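Local coordinates for putative ABC transporter, ATP-binding protein ComA (PDB 3K8U) that is a predicted membrane transporter component, of which this is the C39-family peptidase domain, consistent with a papain-like fold, at residues A[20-25]-A[55-60]. Residues are numbered along the deposited sequence; the frame is centred on the assembly and turned at random.
Sequences AVLASV and VEAAKK
From 20-25, L22 alone makes the contact: its isobutyl end reaches the methyls of A57 and A58, two consecutive residues of the facing helix. The two branches divide the work. CD2 of L22 presses on CB of A57 at 3.5 Å, closer than carbon atoms usually pack, and CD1 of L22 lies against CB of A58 at a more relaxed 3.9 Å. The methyls of A57 and A58 sit more widely apart than the two branches, so the fork is directed between them, and CD2 of L22 also comes within 4.0 Å of the backbone N of A58. CG of L22 stands anti to the backbone N (chi1 180°), which carries it toward 55-60, where chi2 (54°) turns the two branches to the two alanines. With two methyls as the opposing surface, the helices come to 7.2 Å between the CA atoms of L22 and A58, and only 105 Å² is buried in all. The side-chain contacts are van der Waals packing of methyls; no hydrogen bond joins the segments.

Within 20-25 the S24 hydroxyl folds back on its own helix. OG of S24 donates to O of A20 at 2.8 Å, from above the carbonyl plane, while N of S24 makes the regular helical bond to the same oxygen at 2.9 Å from the opposite face. O of A20 is therefore gripped twice. OG of S24 also accepts a hydrogen bond from N of V9, a tie to the N-terminal part of the chain.

Around the apolar patch, L138 of strand 134-140 touches both L22 and A58, L38 of helix 35-41 flanks L22, and L41 of that helix meets A57. At the C-terminal end of helix 51-60, NZ of K60 hydrogen-bonds O of L41. Buried packing between helices 17-28 and 51-60 is consistent with the papain-like (clan CA) fold of C39 peptidase domains, in which a helical part packs beside an antiparallel sheet.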
loop_
_atom_site.group_PDB
_atom_site.type_symbol
_atom_site.label_atom_id
_atom_site.label_comp_id
_atom_site.label_asym_id
_atom_site.label_seq_id
_atom_site.Cartn_x
_atom_site.Cartn_y
_atom_site.Cartn_z
ATOM N N ALA A 20 -8.065 0.654 1.399
ATOM C CA ALA A 20 -7.470 0.094 2.613
ATOM C C ALA A 20 -6.011 0.481 2.839
ATOM O O ALA A 20 -5.653 0.892 3.945
ATOM C CB ALA A 20 -7.628 -1.421 2.642
ATOM N N VAL A 21 -5.158 0.336 1.822
ATOM C CA VAL A 21 -3.752 0.710 1.999
ATOM C C VAL A 21 -3.605 2.212 2.229
ATOM O O VAL A 21 -2.776 2.635 3.031
ATOM C CB VAL A 21 -2.823 0.240 0.831
ATOM C CG1 VAL A 21 -2.831 -1.279 0.746
ATOM C CG2 VAL A 21 -3.229 0.866 -0.496
ATOM N N LEU A 22 -4.434 3.013 1.562
ATOM C CA LEU A 22 -4.376 4.459 1.739
ATOM C C LEU A 22 -4.787 4.820 3.168
ATOM O O LEU A 22 -4.133 5.636 3.819
ATOM C CB LEU A 22 -5.266 5.177 0.719
ATOM C CG LEU A 22 -5.303 6.710 0.800
ATOM C CD1 LEU A 22 -3.894 7.287 0.741
ATOM C CD2 LEU A 22 -6.156 7.265 -0.331
ATOM N N ALA A 23 -5.848 4.187 3.663
ATOM C CA ALA A 23 -6.317 4.433 5.028
ATOM C C ALA A 23 -5.235 4.031 6.033
ATOM O O ALA A 23 -5.025 4.709 7.046
ATOM C CB ALA A 23 -7.607 3.654 5.299
ATOM N N SER A 24 -4.532 2.943 5.731
ATOM C CA SER A 24 -3.466 2.445 6.597
ATOM C C SER A 24 -2.333 3.454 6.750
ATOM O O SER A 24 -1.913 3.763 7.871
ATOM C CB SER A 24 -2.910 1.123 6.056
ATOM O OG SER A 24 -3.918 0.128 5.991
ATOM N N VAL A 25 -1.838 3.962 5.625
ATOM C CA VAL A 25 -0.753 4.939 5.635
ATOM C C VAL A 25 -1.204 6.230 6.313
ATOM O O VAL A 25 -0.487 6.783 7.151
ATOM C CB VAL A 25 -0.245 5.240 4.208
ATOM C CG1 VAL A 25 0.763 6.386 4.227
ATOM C CG2 VAL A 25 0.404 3.990 3.617
ATOM N N VAL A 55 -3.185 7.837 -5.754
ATOM C CA VAL A 55 -2.436 9.089 -5.757
ATOM C C VAL A 55 -3.354 10.309 -5.685
ATOM O O VAL A 55 -3.117 11.222 -4.890
ATOM C CB VAL A 55 -1.525 9.187 -7.005
ATOM C CG1 VAL A 55 -0.917 10.577 -7.121
ATOM C CG2 VAL A 55 -0.419 8.145 -6.921
ATOM N N GLU A 56 -4.406 10.314 -6.502
ATOM C CA GLU A 56 -5.360 11.421 -6.524
ATOM C C GLU A 56 -6.032 11.604 -5.171
ATOM O O GLU A 56 -6.167 12.730 -4.684
ATOM C CB GLU A 56 -6.426 11.201 -7.601
ATOM C CG GLU A 56 -5.900 11.288 -9.027
ATOM C CD GLU A 56 -6.986 11.099 -10.074
ATOM O OE1 GLU A 56 -7.851 10.210 -9.902
ATOM O OE2 GLU A 56 -6.968 11.842 -11.079
ATOM N N ALA A 57 -6.440 10.494 -4.562
ATOM C CA ALA A 57 -7.092 10.530 -3.259
ATOM C C ALA A 57 -6.140 11.069 -2.197
ATOM O O ALA A 57 -6.509 11.942 -1.412
ATOM C CB ALA A 57 -7.589 9.144 -2.878
ATOM N N ALA A 58 -4.905 10.569 -2.200
ATOM C CA ALA A 58 -3.892 11.000 -1.242
ATOM C C ALA A 58 -3.646 12.509 -1.324
ATOM O O ALA A 58 -3.486 13.171 -0.297
ATOM C CB ALA A 58 -2.595 10.242 -1.473
ATOM N N LYS A 59 -3.617 13.041 -2.546
ATOM C CA LYS A 59 -3.400 14.472 -2.765
ATOM C C LYS A 59 -4.568 15.297 -2.228
ATOM O O LYS A 59 -4.373 16.395 -1.705
ATOM C CB LYS A 59 -3.182 14.769 -4.252
ATOM C CG LYS A 59 -1.824 14.331 -4.789
ATOM C CD LYS A 59 -1.650 14.736 -6.246
ATOM C CE LYS A 59 -0.277 14.345 -6.785
ATOM N NZ LYS A 59 0.844 15.054 -6.096
ATOM N N LYS A 60 -5.781 14.764 -2.361
ATOM C CA LYS A 60 -6.978 15.436 -1.865
ATOM C C LYS A 60 -6.967 15.425 -0.338
ATOM O O LYS A 60 -7.607 16.259 0.302
ATOM C CB LYS A 60 -8.246 14.738 -2.369
ATOM C CG LYS A 60 -8.473 14.812 -3.871
ATOM C CD LYS A 60 -9.704 14.004 -4.254
ATOM C CE LYS A 60 -9.930 13.978 -5.757
ATOM N NZ LYS A 60 -11.083 13.096 -6.116
#